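PDB 5BUD: decapping nuclease RAI1 from Candida albicans, which hydrolyses NAD caps, and also triphosphate and methylguanosine-capped 5' ends, of RNA with the help of divalent metal ions, and binds and stimulates the exoribonuclease RAT1. Local coordinates for residues V126-Q131 and K372-Q377; G215-V220 and V332-N337; A84-E89 and P381-W386. All blocks are in the same frame, centred on the assembly; numbering follows the deposited sequence.

Interaction 1 (V126-Q131 and K372-Q377); sequences VPFDGQ and KLRNGQ
Arg374 spans the gap between helix 367-377 and strand 121-128 and takes hold of a single backbone oxygen. Both terminal nitrogens of its guanidinium converge end-on on Pro127 O, with NH2 to O at 2.7 Å and NH1 to O at 2.9 Å. Because one atom serves two donors, neither bond is straight: the N-H...O angles are 147° for NH2 and 135° for NH1. The oxygen lies close to the guanidinium plane and both nitrogens lie in the carbonyl plane, NH2 on a lone pair. Val126 CG1, anti to its own backbone N, sits centrally over one face of the guanidinium, 3.7 Å from Arg374 CZ. The other branch, Val126 CG2, turns to the helix and meets Leu373 CD1 at 3.7 Å. Pro127 CD lies 3.5 Å from Arg374 NH2.

The reach of Arg374 comes from a chain extended from CG to NE; its CB does not aim at the strand, yet its tip arrives there. Two further acceptors fix the rotation of the group: Asn370 OD1 takes NE and Lys347 O takes NH2, so oxygens from the strand, the helix and the loop at Lys347 share the N-H groups. Beyond Pro127 comes a type I' turn, Phe128 and Gln131 hydrogen-bonded to each other through N and O both ways. The contact thus joins helix 367-377, through an arginine hydrogen-bonded by NH1 and NH2 to one backbone carbonyl, to the end of the first strand of a beta hairpin, strands 121-128 and 131-136 with a two-residue type I' turn.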
ATOM      1  N   VAL A 126      11.605   3.024  15.172  1.00 24.51           N
ATOM      2  CA  VAL A 126      11.932   2.372  16.433  1.00 26.69           C
ATOM      3  C   VAL A 126      13.010   1.320  16.145  1.00 26.27           C
ATOM      4  O   VAL A 126      12.731   0.320  15.502  1.00 27.59           O
ATOM      5  CB  VAL A 126      10.691   1.724  17.076  1.00 25.62           C
ATOM      6  CG1 VAL A 126      11.063   0.992  18.366  1.00 27.76           C
ATOM      7  CG2 VAL A 126       9.606   2.767  17.338  1.00 26.93           C
ATOM      8  N   PRO A 127      14.253   1.568  16.591  1.00 28.40           N
ATOM      9  CA  PRO A 127      15.301   0.566  16.430  1.00 28.18           C
ATOM     10  C   PRO A 127      15.142  -0.562  17.438  1.00 30.04           C
ATOM     11  O   PRO A 127      14.905  -0.303  18.648  1.00 28.01           O
ATOM     12  CB  PRO A 127      16.590   1.338  16.708  1.00 29.15           C
ATOM     13  CG  PRO A 127      16.218   2.777  16.727  1.00 30.82           C
ATOM     14  CD  PRO A 127      14.784   2.835  17.130  1.00 28.67           C
ATOM     15  N   PHE A 128      15.296  -1.801  16.959  1.00 29.63           N
ATOM     16  CA  PHE A 128      15.187  -2.970  17.832  1.00 30.23           C
ATOM     17  C   PHE A 128      15.809  -4.195  17.188  1.00 30.56           C
ATOM     18  O   PHE A 128      15.540  -4.508  16.027  1.00 31.09           O
ATOM     19  CB  PHE A 128      13.717  -3.253  18.211  1.00 29.27           C
ATOM     20  CG  PHE A 128      13.550  -4.487  19.048  1.00 30.26           C
ATOM     21  CD1 PHE A 128      13.051  -5.654  18.493  1.00 30.71           C
ATOM     22  CD2 PHE A 128      13.976  -4.507  20.367  1.00 32.24           C
ATOM     23  CE1 PHE A 128      12.942  -6.807  19.249  1.00 31.28           C
ATOM     24  CE2 PHE A 128      13.870  -5.659  21.126  1.00 32.41           C
ATOM     25  CZ  PHE A 128      13.360  -6.817  20.565  1.00 32.47           C
ATOM     26  N   ASP A 129      16.663  -4.872  17.953  1.00 31.44           N
ATOM     27  CA  ASP A 129      17.327  -6.076  17.500  1.00 30.54           C
ATOM     28  C   ASP A 129      18.042  -5.914  16.171  1.00 27.65           C
ATOM     29  O   ASP A 129      17.997  -6.795  15.336  1.00 32.64           O
ATOM     30  CB  ASP A 129      16.314  -7.219  17.398  1.00 32.10           C
ATOM     31  CG  ASP A 129      16.984  -8.583  17.326  1.00 32.82           C
ATOM     32  OD1 ASP A 129      18.141  -8.678  17.779  1.00 34.47           O
ATOM     33  OD2 ASP A 129      16.359  -9.539  16.809  1.00 29.81           O
ATOM     34  N   GLY A 130      18.660  -4.770  15.971  1.00 28.32           N
ATOM     35  CA  GLY A 130      19.487  -4.507  14.791  1.00 29.55           C
ATOM     36  C   GLY A 130      18.690  -4.081  13.574  1.00 31.93           C
ATOM     37  O   GLY A 130      19.227  -4.056  12.472  1.00 34.11           O
ATOM     38  N   GLN A 131      17.399  -3.787  13.774  1.00 30.72           N
ATOM     39  CA  GLN A 131      16.496  -3.378  12.693  1.00 30.83           C
ATOM     40  C   GLN A 131      15.706  -2.133  13.044  1.00 26.94           C
ATOM     41  O   GLN A 131      15.526  -1.820  14.203  1.00 29.13           O
ATOM     42  CB  GLN A 131      15.530  -4.509  12.346  1.00 29.42           C
ATOM     43  CG  GLN A 131      16.290  -5.771  12.021  1.00 31.03           C
ATOM     44  CD  GLN A 131      15.427  -6.949  11.683  1.00 30.38           C
ATOM     45  OE1 GLN A 131      14.514  -7.304  12.426  1.00 29.60           O
ATOM     46  NE2 GLN A 131      15.757  -7.609  10.581  1.00 30.30           N
ATOM     47  N   LYS A 372       5.635   4.044  24.927  1.00 32.22           N
ATOM     48  CA  LYS A 372       4.426   3.503  24.303  1.00 34.64           C
ATOM     49  C   LYS A 372       4.774   2.660  23.081  1.00 31.32           C
ATOM     50  O   LYS A 372       4.193   1.596  22.868  1.00 28.05           O
ATOM     51  CB  LYS A 372       3.441   4.599  23.904  1.00 38.04           C
ATOM     52  CG  LYS A 372       2.677   5.176  25.083  1.00 42.30           C
ATOM     53  CD  LYS A 372       1.768   6.319  24.658  1.00 45.92           C
ATOM     54  CE  LYS A 372       2.513   7.642  24.591  1.00 50.49           C
ATOM     55  NZ  LYS A 372       1.556   8.774  24.417  1.00 54.95           N
ATOM     56  N   LEU A 373       5.721   3.151  22.282  1.00 30.28           N
ATOM     57  CA  LEU A 373       6.067   2.474  21.038  1.00 30.30           C
ATOM     58  C   LEU A 373       6.591   1.074  21.336  1.00 29.72           C
ATOM     59  O   LEU A 373       6.218   0.081  20.673  1.00 28.93           O
ATOM     60  CB  LEU A 373       7.084   3.294  20.232  1.00 28.92           C
ATOM     61  CG  LEU A 373       6.453   4.485  19.473  1.00 30.69           C
ATOM     62  CD1 LEU A 373       7.510   5.398  18.892  1.00 29.81           C
ATOM     63  CD2 LEU A 373       5.484   4.009  18.391  1.00 31.16           C
ATOM     64  N   ARG A 374       7.440   1.008  22.349  1.00 28.69           N
ATOM     65  CA  ARG A 374       8.172  -0.216  22.665  1.00 29.66           C
ATOM     66  C   ARG A 374       7.370  -1.165  23.549  1.00 29.21           C
ATOM     67  O   ARG A 374       7.742  -2.309  23.666  1.00 30.91           O
ATOM     68  CB  ARG A 374       9.502   0.125  23.317  1.00 30.84           C
ATOM     69  CG  ARG A 374      10.472   0.793  22.365  1.00 30.97           C
ATOM     70  CD  ARG A 374      11.793   1.116  23.045  1.00 31.18           C
ATOM     71  NE  ARG A 374      12.739   1.714  22.091  1.00 31.85           N
ATOM     72  CZ  ARG A 374      13.445   1.033  21.191  1.00 28.18           C
ATOM     73  NH1 ARG A 374      13.356  -0.282  21.129  1.00 28.36           N
ATOM     74  NH2 ARG A 374      14.254   1.670  20.353  1.00 29.83           N
ATOM     75  N   ASN A 375       6.263  -0.697  24.126  1.00 32.04           N
ATOM     76  CA  ASN A 375       5.413  -1.536  24.992  1.00 34.07           C
ATOM     77  C   ASN A 375       3.975  -1.666  24.512  1.00 37.30           C
ATOM     78  O   ASN A 375       3.029  -1.482  25.299  1.00 39.19           O
ATOM     79  CB  ASN A 375       5.441  -0.995  26.432  1.00 34.32           C
ATOM     80  CG  ASN A 375       6.816  -1.056  27.035  1.00 34.78           C
ATOM     81  OD1 ASN A 375       7.542  -0.063  27.062  1.00 36.06           O
ATOM     82  ND2 ASN A 375       7.208  -2.244  27.478  1.00 37.66           N
ATOM     83  N   GLY A 376       3.782  -1.981  23.227  1.00 33.45           N
ATOM     84  CA  GLY A 376       2.443  -2.256  22.734  1.00 33.87           C
ATOM     85  C   GLY A 376       2.031  -1.540  21.466  1.00 34.37           C
ATOM     86  O   GLY A 376       1.348  -2.121  20.640  1.00 32.84           O
ATOM     87  N   GLN A 377       2.460  -0.291  21.303  1.00 34.85           N
ATOM     88  CA  GLN A 377       1.989   0.540  20.207  1.00 37.22           C
ATOM     89  C   GLN A 377       2.679   0.205  18.866  1.00 33.60           C
ATOM     90  O   GLN A 377       2.147   0.506  17.807  1.00 32.11           O
ATOM     91  CB  GLN A 377       2.222   1.998  20.552  1.00 43.56           C
ATOM     92  CG  GLN A 377       1.289   2.956  19.877  1.00 50.10           C
ATOM     93  CD  GLN A 377       1.362   4.313  20.535  1.00 53.19           C
ATOM     94  OE1 GLN A 377       0.651   4.576  21.514  1.00 52.15           O
ATOM     95  NE2 GLN A 377       2.239   5.175  20.018  1.00 50.66           N
TER

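Interaction 2 (G215-V220 and V332-N337); sequences GNVKLV and VVDWLN
Two kinds of contact join strand 217-228 to helix 322-339: an apolar patch over the start of the strand and a polar contact through two waters beside it. No direct hydrogen bond crosses between the segments.

The apolar part centres on Val217, whose CB points at the helix. Its CG2 branch, anti to the carbonyl carbon, meets the side chain of Asn337 tip to tip, 3.7 Å from ND2, and also rests on the helix backbone, 4.0 Å from Asp334 CA. Val333 fills the next position along: its CG2 faces Val217 CB, while its CG1 touches Leu219 CD2 at 4.2 Å. Leu219 gets there by its end alone, since its CB is not aimed at the helix.

The polar part runs through two ordered waters. One is held on three sides: it donates to Asn216 OD1 and to Asp334 OD1 (2.8 Å) and accepts from Asn337 ND2 at a short 2.5 Å. The other accepts from the backbone Asn216 N and donates to Asp334 OD1 at 2.9 Å. Asp334 OD1 therefore collects both waters, which would help to spread the carboxylate charge. Asn216 has its CG on the side between its backbone N and C (chi1 56°), and Asp334 and Asn337 both have CG anti to the backbone N; these torsions bring the three polar ends round the bridging water. Asn337 is anchored at its other end too, OD1 accepting from Lys342 NZ.

This is alpha/beta packing, a helix laid across strands of the nuclease fold away from the metal site. The helix crosses the strand almost at a right angle, 98°. Its Val333 also touches Ile214 of strand 205-214, while Trp335 and Leu336 pack on Leu351 and Leu362 of strands 349-354 and 359-364.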
ATOM      1  N   GLY A 215      19.868  -0.122  -3.578  1.00 31.73           N
ATOM      2  CA  GLY A 215      21.259   0.136  -3.203  1.00 34.42           C
ATOM      3  C   GLY A 215      21.745  -1.025  -2.344  1.00 36.01           C
ATOM      4  O   GLY A 215      21.546  -2.181  -2.690  1.00 35.64           O
ATOM      5  N   ASN A 216      22.339  -0.731  -1.198  1.00 34.70           N
ATOM      6  CA  ASN A 216      22.767  -1.787  -0.302  1.00 38.70           C
ATOM      7  C   ASN A 216      21.845  -1.926   0.910  1.00 36.21           C
ATOM      8  O   ASN A 216      22.241  -2.508   1.906  1.00 39.53           O
ATOM      9  CB  ASN A 216      24.220  -1.543   0.143  1.00 44.06           C
ATOM     10  CG  ASN A 216      24.409  -0.178   0.790  1.00 48.97           C
ATOM     11  OD1 ASN A 216      23.614   0.239   1.638  1.00 52.09           O
ATOM     12  ND2 ASN A 216      25.462   0.529   0.389  1.00 49.90           N
ATOM     13  N   VAL A 217      20.621  -1.410   0.834  1.00 35.15           N
ATOM     14  CA  VAL A 217      19.681  -1.505   1.965  1.00 32.74           C
ATOM     15  C   VAL A 217      18.652  -2.605   1.737  1.00 31.66           C
ATOM     16  O   VAL A 217      18.170  -2.776   0.632  1.00 30.31           O
ATOM     17  CB  VAL A 217      18.965  -0.164   2.216  1.00 33.10           C
ATOM     18  CG1 VAL A 217      18.018  -0.280   3.418  1.00 34.86           C
ATOM     19  CG2 VAL A 217      19.984   0.920   2.482  1.00 33.25           C
ATOM     20  N   LYS A 218      18.325  -3.357   2.788  1.00 33.28           N
ATOM     21  CA  LYS A 218      17.297  -4.394   2.711  1.00 33.90           C
ATOM     22  C   LYS A 218      16.021  -3.947   3.415  1.00 32.81           C
ATOM     23  O   LYS A 218      16.074  -3.408   4.533  1.00 29.26           O
ATOM     24  CB  LYS A 218      17.805  -5.698   3.342  1.00 37.23           C
ATOM     25  CG  LYS A 218      18.892  -6.403   2.529  1.00 41.01           C
ATOM     26  CD  LYS A 218      18.585  -6.424   1.034  1.00 44.91           C
ATOM     27  CE  LYS A 218      19.674  -7.098   0.199  1.00 49.73           C
ATOM     28  NZ  LYS A 218      20.732  -6.114  -0.191  1.00 51.38           N
ATOM     29  N   LEU A 219      14.886  -4.162   2.750  1.00 29.89           N
ATOM     30  CA  LEU A 219      13.582  -3.809   3.318  1.00 30.26           C
ATOM     31  C   LEU A 219      12.616  -4.957   3.258  1.00 28.94           C
ATOM     32  O   LEU A 219      12.557  -5.642   2.256  1.00 28.47           O
ATOM     33  CB  LEU A 219      12.950  -2.648   2.579  1.00 30.83           C
ATOM     34  CG  LEU A 219      13.776  -1.361   2.574  1.00 32.42           C
ATOM     35  CD1 LEU A 219      14.487  -1.262   1.241  1.00 30.35           C
ATOM     36  CD2 LEU A 219      12.856  -0.162   2.806  1.00 32.70           C
ATOM     37  N   VAL A 220      11.850  -5.124   4.336  1.00 26.07           N
ATOM     38  CA  VAL A 220      10.712  -6.022   4.368  1.00 26.28           C
ATOM     39  C   VAL A 220       9.457  -5.163   4.400  1.00 24.39           C
ATOM     40  O   VAL A 220       9.352  -4.277   5.243  1.00 24.77           O
ATOM     41  CB  VAL A 220      10.813  -6.943   5.597  1.00 26.52           C
ATOM     42  CG1 VAL A 220       9.513  -7.722   5.828  1.00 26.30           C
ATOM     43  CG2 VAL A 220      11.998  -7.874   5.399  1.00 29.94           C
ATOM     44  N   VAL A 332      16.695   8.490   0.529  1.00 25.77           N
ATOM     45  CA  VAL A 332      16.006   8.429   1.825  1.00 26.20           C
ATOM     46  C   VAL A 332      16.412   7.176   2.600  1.00 25.19           C
ATOM     47  O   VAL A 332      16.813   7.280   3.744  1.00 28.13           O
ATOM     48  CB  VAL A 332      14.469   8.452   1.685  1.00 24.06           C
ATOM     49  CG1 VAL A 332      13.781   8.134   3.017  1.00 24.44           C
ATOM     50  CG2 VAL A 332      14.004   9.803   1.183  1.00 25.32           C
ATOM     51  N   VAL A 333      16.275   5.990   2.002  1.00 28.10           N
ATOM     52  CA  VAL A 333      16.474   4.738   2.770  1.00 27.52           C
ATOM     53  C   VAL A 333      17.940   4.517   3.154  1.00 28.36           C
ATOM     54  O   VAL A 333      18.227   4.024   4.251  1.00 26.65           O
ATOM     55  CB  VAL A 333      15.915   3.488   2.055  1.00 31.06           C
ATOM     56  CG1 VAL A 333      14.409   3.658   1.846  1.00 31.74           C
ATOM     57  CG2 VAL A 333      16.661   3.227   0.755  1.00 32.45           C
ATOM     58  N   ASP A 334      18.867   4.891   2.271  1.00 29.03           N
ATOM     59  CA  ASP A 334      20.266   4.930   2.655  1.00 31.67           C
ATOM     60  C   ASP A 334      20.530   5.893   3.840  1.00 31.38           C
ATOM     61  O   ASP A 334      21.302   5.572   4.735  1.00 33.57           O
ATOM     62  CB  ASP A 334      21.161   5.301   1.475  1.00 37.24           C
ATOM     63  CG  ASP A 334      22.632   5.166   1.824  1.00 41.19           C
ATOM     64  OD1 ASP A 334      23.147   4.020   1.875  1.00 41.06           O
ATOM     65  OD2 ASP A 334      23.253   6.207   2.091  1.00 45.99           O
ATOM     66  N   TRP A 335      19.875   7.048   3.850  1.00 29.93           N
ATOM     67  CA  TRP A 335      20.023   8.025   4.944  1.00 30.73           C
ATOM     68  C   TRP A 335      19.508   7.409   6.247  1.00 30.52           C
ATOM     69  O   TRP A 335      20.232   7.373   7.258  1.00 31.05           O
ATOM     70  CB  TRP A 335      19.292   9.322   4.567  1.00 32.41           C
ATOM     71  CG  TRP A 335      19.273  10.425   5.581  1.00 33.46           C
ATOM     72  CD1 TRP A 335      20.330  11.204   5.994  1.00 35.42           C
ATOM     73  CD2 TRP A 335      18.118  10.927   6.255  1.00 32.83           C
ATOM     74  NE1 TRP A 335      19.893  12.144   6.889  1.00 34.80           N
ATOM     75  CE2 TRP A 335      18.541  11.991   7.075  1.00 33.52           C
ATOM     76  CE3 TRP A 335      16.764  10.577   6.245  1.00 32.08           C
ATOM     77  CZ2 TRP A 335      17.655  12.706   7.888  1.00 32.75           C
ATOM     78  CZ3 TRP A 335      15.878  11.289   7.068  1.00 34.16           C
ATOM     79  CH2 TRP A 335      16.334  12.343   7.873  1.00 31.92           C
ATOM     80  N   LEU A 336      18.311   6.835   6.217  1.00 28.42           N
ATOM     81  CA  LEU A 336      17.805   6.140   7.403  1.00 30.19           C
ATOM     82  C   LEU A 336      18.760   5.022   7.871  1.00 29.53           C
ATOM     83  O   LEU A 336      18.964   4.837   9.074  1.00 30.00           O
ATOM     84  CB  LEU A 336      16.427   5.542   7.147  1.00 30.36           C
ATOM     85  CG  LEU A 336      15.286   6.508   6.893  1.00 32.63           C
ATOM     86  CD1 LEU A 336      14.062   5.739   6.404  1.00 32.95           C
ATOM     87  CD2 LEU A 336      14.977   7.308   8.149  1.00 34.13           C
ATOM     88  N   ASN A 337      19.336   4.305   6.919  1.00 30.96           N
ATOM     89  CA  ASN A 337      20.168   3.143   7.219  1.00 31.56           C
ATOM     90  C   ASN A 337      21.547   3.479   7.789  1.00 30.54           C
ATOM     91  O   ASN A 337      22.172   2.615   8.386  1.00 33.87           O
ATOM     92  CB  ASN A 337      20.337   2.267   5.970  1.00 32.16           C
ATOM     93  CG  ASN A 337      20.864   0.881   6.297  1.00 33.83           C
ATOM     94  OD1 ASN A 337      20.326   0.181   7.165  1.00 34.31           O
ATOM     95  ND2 ASN A 337      21.937   0.489   5.631  1.00 35.57           N
TER
HETATM   96  O   HOH W   1      22.028   2.293  -0.153  1.00 44.90           O
HETATM   97  O   HOH W   2      22.803   2.011   3.833  1.00 48.69           O

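Interaction 3 (A84-E89 and P381-W386); sequences AIIKYE and PEFTEW
Two helices, 78-92 and 381-389, pack side by side here, their local axes 10.2 Å apart and inclined at 28°, with Ile86 between Phe383 and Trp386. Ile86 can be followed outward. Its CB does not aim straight at the other helix, but the branches do the reaching. CG2, anti to the backbone N, sits over one face of the Trp386 indole toward its rim, 4.0 Å from CG. CG1, anti to the carbonyl carbon (chi1 -66°), lies at the edge of the Phe383 ring, 3.8 Å from its CD1, and still touches Trp386 CD1. The terminal CD1 runs on to the backbone of the second helix, where it meets Phe383 CA at 3.5 Å.

One turn on, Glu89 provides the polar contact. Its CB packs against the indole, 3.6 Å from Trp386 NE1, and the chain extends beyond CG to bring the carboxylate to the edge of that ring. The carboxylate has further partners: OE1 forms a salt bridge with Arg387 NE, and OE2 accepts from Ile96 N. Such shared contacts would probably keep Glu89 ionised despite its burial. Trp386 NE1 donates to Glu89 OE1 at 2.8 Å, the oxygen accepting through its anti lone pair and lying nearly in the ring plane, with an angle of 146° at the hydrogen.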
ATOM      1  N   ALA A  84       2.697 -12.587  12.868  1.00 29.66           N
ATOM      2  CA  ALA A  84       2.983 -13.304  11.630  1.00 28.34           C
ATOM      3  C   ALA A  84       4.469 -13.526  11.490  1.00 27.04           C
ATOM      4  O   ALA A  84       4.890 -14.626  11.155  1.00 27.92           O
ATOM      5  CB  ALA A  84       2.441 -12.522  10.428  1.00 29.35           C
ATOM      6  N   ILE A  85       5.270 -12.494  11.758  1.00 26.21           N
ATOM      7  CA  ILE A  85       6.750 -12.612  11.718  1.00 27.24           C
ATOM      8  C   ILE A  85       7.297 -13.671  12.724  1.00 29.13           C
ATOM      9  O   ILE A  85       8.170 -14.456  12.374  1.00 27.21           O
ATOM     10  CB  ILE A  85       7.420 -11.235  11.937  1.00 26.95           C
ATOM     11  CG1 ILE A  85       7.277 -10.372  10.654  1.00 25.86           C
ATOM     12  CG2 ILE A  85       8.884 -11.380  12.289  1.00 27.08           C
ATOM     13  CD1 ILE A  85       7.727  -8.924  10.783  1.00 24.72           C
ATOM     14  N   ILE A  86       6.770 -13.700  13.953  1.00 29.41           N
ATOM     15  CA  ILE A  86       7.197 -14.715  14.958  1.00 30.35           C
ATOM     16  C   ILE A  86       6.913 -16.136  14.430  1.00 28.79           C
ATOM     17  O   ILE A  86       7.773 -16.995  14.463  1.00 27.20           O
ATOM     18  CB  ILE A  86       6.491 -14.518  16.328  1.00 31.65           C
ATOM     19  CG1 ILE A  86       6.930 -13.192  16.972  1.00 31.89           C
ATOM     20  CG2 ILE A  86       6.803 -15.692  17.265  1.00 32.70           C
ATOM     21  CD1 ILE A  86       5.953 -12.653  18.008  1.00 33.44           C
ATOM     22  N   LYS A  87       5.721 -16.353  13.891  1.00 30.30           N
ATOM     23  CA  LYS A  87       5.393 -17.641  13.268  1.00 31.16           C
ATOM     24  C   LYS A  87       6.388 -18.060  12.192  1.00 32.57           C
ATOM     25  O   LYS A  87       6.876 -19.213  12.193  1.00 31.23           O
ATOM     26  CB  LYS A  87       3.994 -17.606  12.689  1.00 32.74           C
ATOM     27  CG  LYS A  87       3.500 -18.953  12.200  1.00 36.28           C
ATOM     28  CD  LYS A  87       1.993 -18.930  11.959  1.00 40.48           C
ATOM     29  CE  LYS A  87       1.500 -20.257  11.402  1.00 42.54           C
ATOM     30  NZ  LYS A  87       2.215 -20.589  10.144  1.00 46.26           N
ATOM     31  N   TYR A  88       6.707 -17.134  11.275  1.00 30.12           N
ATOM     32  CA  TYR A  88       7.624 -17.433  10.181  1.00 27.69           C
ATOM     33  C   TYR A  88       9.009 -17.683  10.700  1.00 28.82           C
ATOM     34  O   TYR A  88       9.662 -18.639  10.311  1.00 28.93           O
ATOM     35  CB  TYR A  88       7.658 -16.266   9.167  1.00 29.79           C
ATOM     36  CG  TYR A  88       8.625 -16.452   7.997  1.00 30.23           C
ATOM     37  CD1 TYR A  88       8.361 -17.371   6.977  1.00 31.94           C
ATOM     38  CD2 TYR A  88       9.775 -15.678   7.893  1.00 32.07           C
ATOM     39  CE1 TYR A  88       9.241 -17.533   5.907  1.00 31.16           C
ATOM     40  CE2 TYR A  88      10.657 -15.824   6.828  1.00 32.38           C
ATOM     41  CZ  TYR A  88      10.391 -16.753   5.845  1.00 32.84           C
ATOM     42  OH  TYR A  88      11.276 -16.872   4.803  1.00 33.86           O
ATOM     43  N   GLU A  89       9.495 -16.789  11.551  1.00 28.81           N
ATOM     44  CA  GLU A  89      10.853 -16.888  12.034  1.00 29.84           C
ATOM     45  C   GLU A  89      11.042 -18.134  12.917  1.00 31.27           C
ATOM     46  O   GLU A  89      12.130 -18.671  12.978  1.00 31.93           O
ATOM     47  CB  GLU A  89      11.241 -15.618  12.794  1.00 30.98           C
ATOM     48  CG  GLU A  89      11.322 -14.346  11.929  1.00 31.22           C
ATOM     49  CD  GLU A  89      11.792 -13.111  12.706  1.00 29.63           C
ATOM     50  OE1 GLU A  89      11.668 -13.079  13.967  1.00 27.57           O
ATOM     51  OE2 GLU A  89      12.321 -12.168  12.055  1.00 25.81           O
ATOM     52  N   PRO A 381       5.229  -7.508  23.570  1.00 28.37           N
ATOM     53  CA  PRO A 381       6.078  -8.303  24.462  1.00 26.91           C
ATOM     54  C   PRO A 381       6.350  -9.708  23.938  1.00 26.21           C
ATOM     55  O   PRO A 381       7.446 -10.242  24.176  1.00 27.68           O
ATOM     56  CB  PRO A 381       5.309  -8.296  25.797  1.00 28.74           C
ATOM     57  CG  PRO A 381       3.893  -7.934  25.439  1.00 28.76           C
ATOM     58  CD  PRO A 381       4.013  -7.019  24.255  1.00 27.26           C
ATOM     59  N   GLU A 382       5.411 -10.278  23.186  1.00 26.73           N
ATOM     60  CA  GLU A 382       5.610 -11.574  22.544  1.00 27.04           C
ATOM     61  C   GLU A 382       6.757 -11.491  21.538  1.00 27.60           C
ATOM     62  O   GLU A 382       7.577 -12.409  21.451  1.00 25.94           O
ATOM     63  CB  GLU A 382       4.351 -12.058  21.811  1.00 30.54           C
ATOM     64  CG  GLU A 382       3.158 -12.396  22.712  1.00 32.56           C
ATOM     65  CD  GLU A 382       2.177 -11.235  22.911  1.00 32.57           C
ATOM     66  OE1 GLU A 382       0.985 -11.538  23.097  1.00 34.63           O
ATOM     67  OE2 GLU A 382       2.568 -10.037  22.888  1.00 29.93           O
ATOM     68  N   PHE A 383       6.817 -10.395  20.786  1.00 25.79           N
ATOM     69  CA  PHE A 383       7.864 -10.260  19.756  1.00 25.05           C
ATOM     70  C   PHE A 383       9.232 -10.005  20.330  1.00 27.45           C
ATOM     71  O   PHE A 383      10.200 -10.644  19.903  1.00 29.77           O
ATOM     72  CB  PHE A 383       7.519  -9.154  18.744  1.00 25.03           C
ATOM     73  CG  PHE A 383       8.582  -8.946  17.679  1.00 22.65           C
ATOM     74  CD1 PHE A 383       8.821  -9.923  16.719  1.00 25.13           C
ATOM     75  CD2 PHE A 383       9.341  -7.791  17.640  1.00 24.10           C
ATOM     76  CE1 PHE A 383       9.791  -9.747  15.736  1.00 23.65           C
ATOM     77  CE2 PHE A 383      10.311  -7.606  16.660  1.00 23.01           C
ATOM     78  CZ  PHE A 383      10.532  -8.582  15.713  1.00 23.11           C
ATOM     79  N   THR A 384       9.333  -9.079  21.292  1.00 28.60           N
ATOM     80  CA  THR A 384      10.613  -8.808  21.960  1.00 30.05           C
ATOM     81  C   THR A 384      11.185 -10.086  22.621  1.00 29.56           C
ATOM     82  O   THR A 384      12.377 -10.401  22.466  1.00 28.81           O
ATOM     83  CB  THR A 384      10.517  -7.621  22.954  1.00 30.47           C
ATOM     84  OG1 THR A 384       9.559  -7.896  23.991  1.00 32.05           O
ATOM     85  CG2 THR A 384      10.083  -6.334  22.226  1.00 29.45           C
ATOM     86  N   GLU A 385      10.324 -10.837  23.306  1.00 29.48           N
ATOM     87  CA  GLU A 385      10.747 -12.101  23.934  1.00 29.80           C
ATOM     88  C   GLU A 385      11.230 -13.086  22.895  1.00 29.28           C
ATOM     89  O   GLU A 385      12.286 -13.696  23.062  1.00 25.31           O
ATOM     90  CB  GLU A 385       9.611 -12.753  24.712  1.00 32.21           C
ATOM     91  CG  GLU A 385      10.068 -13.970  25.479  1.00 34.89           C
ATOM     92  CD  GLU A 385       8.955 -14.674  26.228  1.00 36.97           C
ATOM     93  OE1 GLU A 385       7.995 -14.019  26.674  1.00 37.84           O
ATOM     94  OE2 GLU A 385       9.071 -15.900  26.375  1.00 40.62           O
ATOM     95  N   TRP A 386      10.449 -13.258  21.823  1.00 28.30           N
ATOM     96  CA  TRP A 386      10.894 -14.126  20.736  1.00 30.45           C
ATOM     97  C   TRP A 386      12.298 -13.735  20.275  1.00 28.88           C
ATOM     98  O   TRP A 386      13.179 -14.587  20.185  1.00 30.15           O
ATOM     99  CB  TRP A 386       9.918 -14.133  19.552  1.00 31.93           C
ATOM    100  CG  TRP A 386      10.572 -14.627  18.281  1.00 32.67           C
ATOM    101  CD1 TRP A 386      10.855 -13.889  17.152  1.00 33.78           C
ATOM    102  CD2 TRP A 386      11.079 -15.951  18.027  1.00 34.19           C
ATOM    103  NE1 TRP A 386      11.500 -14.679  16.213  1.00 33.74           N
ATOM    104  CE2 TRP A 386      11.645 -15.943  16.719  1.00 33.82           C
ATOM    105  CE3 TRP A 386      11.113 -17.140  18.769  1.00 32.72           C
ATOM    106  CZ2 TRP A 386      12.215 -17.075  16.145  1.00 32.67           C
ATOM    107  CZ3 TRP A 386      11.700 -18.268  18.194  1.00 32.37           C
ATOM    108  CH2 TRP A 386      12.239 -18.224  16.894  1.00 34.29           C
TER

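Interactions 1 and 3 are neighbours, centres about 13 Å apart, and they touch: Phe128 CZ lies 3.7 Å from Thr384 CA. Their C-terminal halves sit on consecutive helices, 367-377 and 381-389, so the end of the chain returns first to strand 121-128 and then to helix 78-92. Interaction 2 touches neither, its centre about 18 Å from that of interaction 1 and about 23 Å from that of interaction 3, but its strand 217-228 is linked to strand 121-128 through the paired strands 100-103 and 131-136. Along the chain, 2 is nested inside 1 and 1 inside 3. All three join parts of the PD-(D/E)XK nuclease fold whose nearest atoms stay about 17 to 20 Å from the bound RNA.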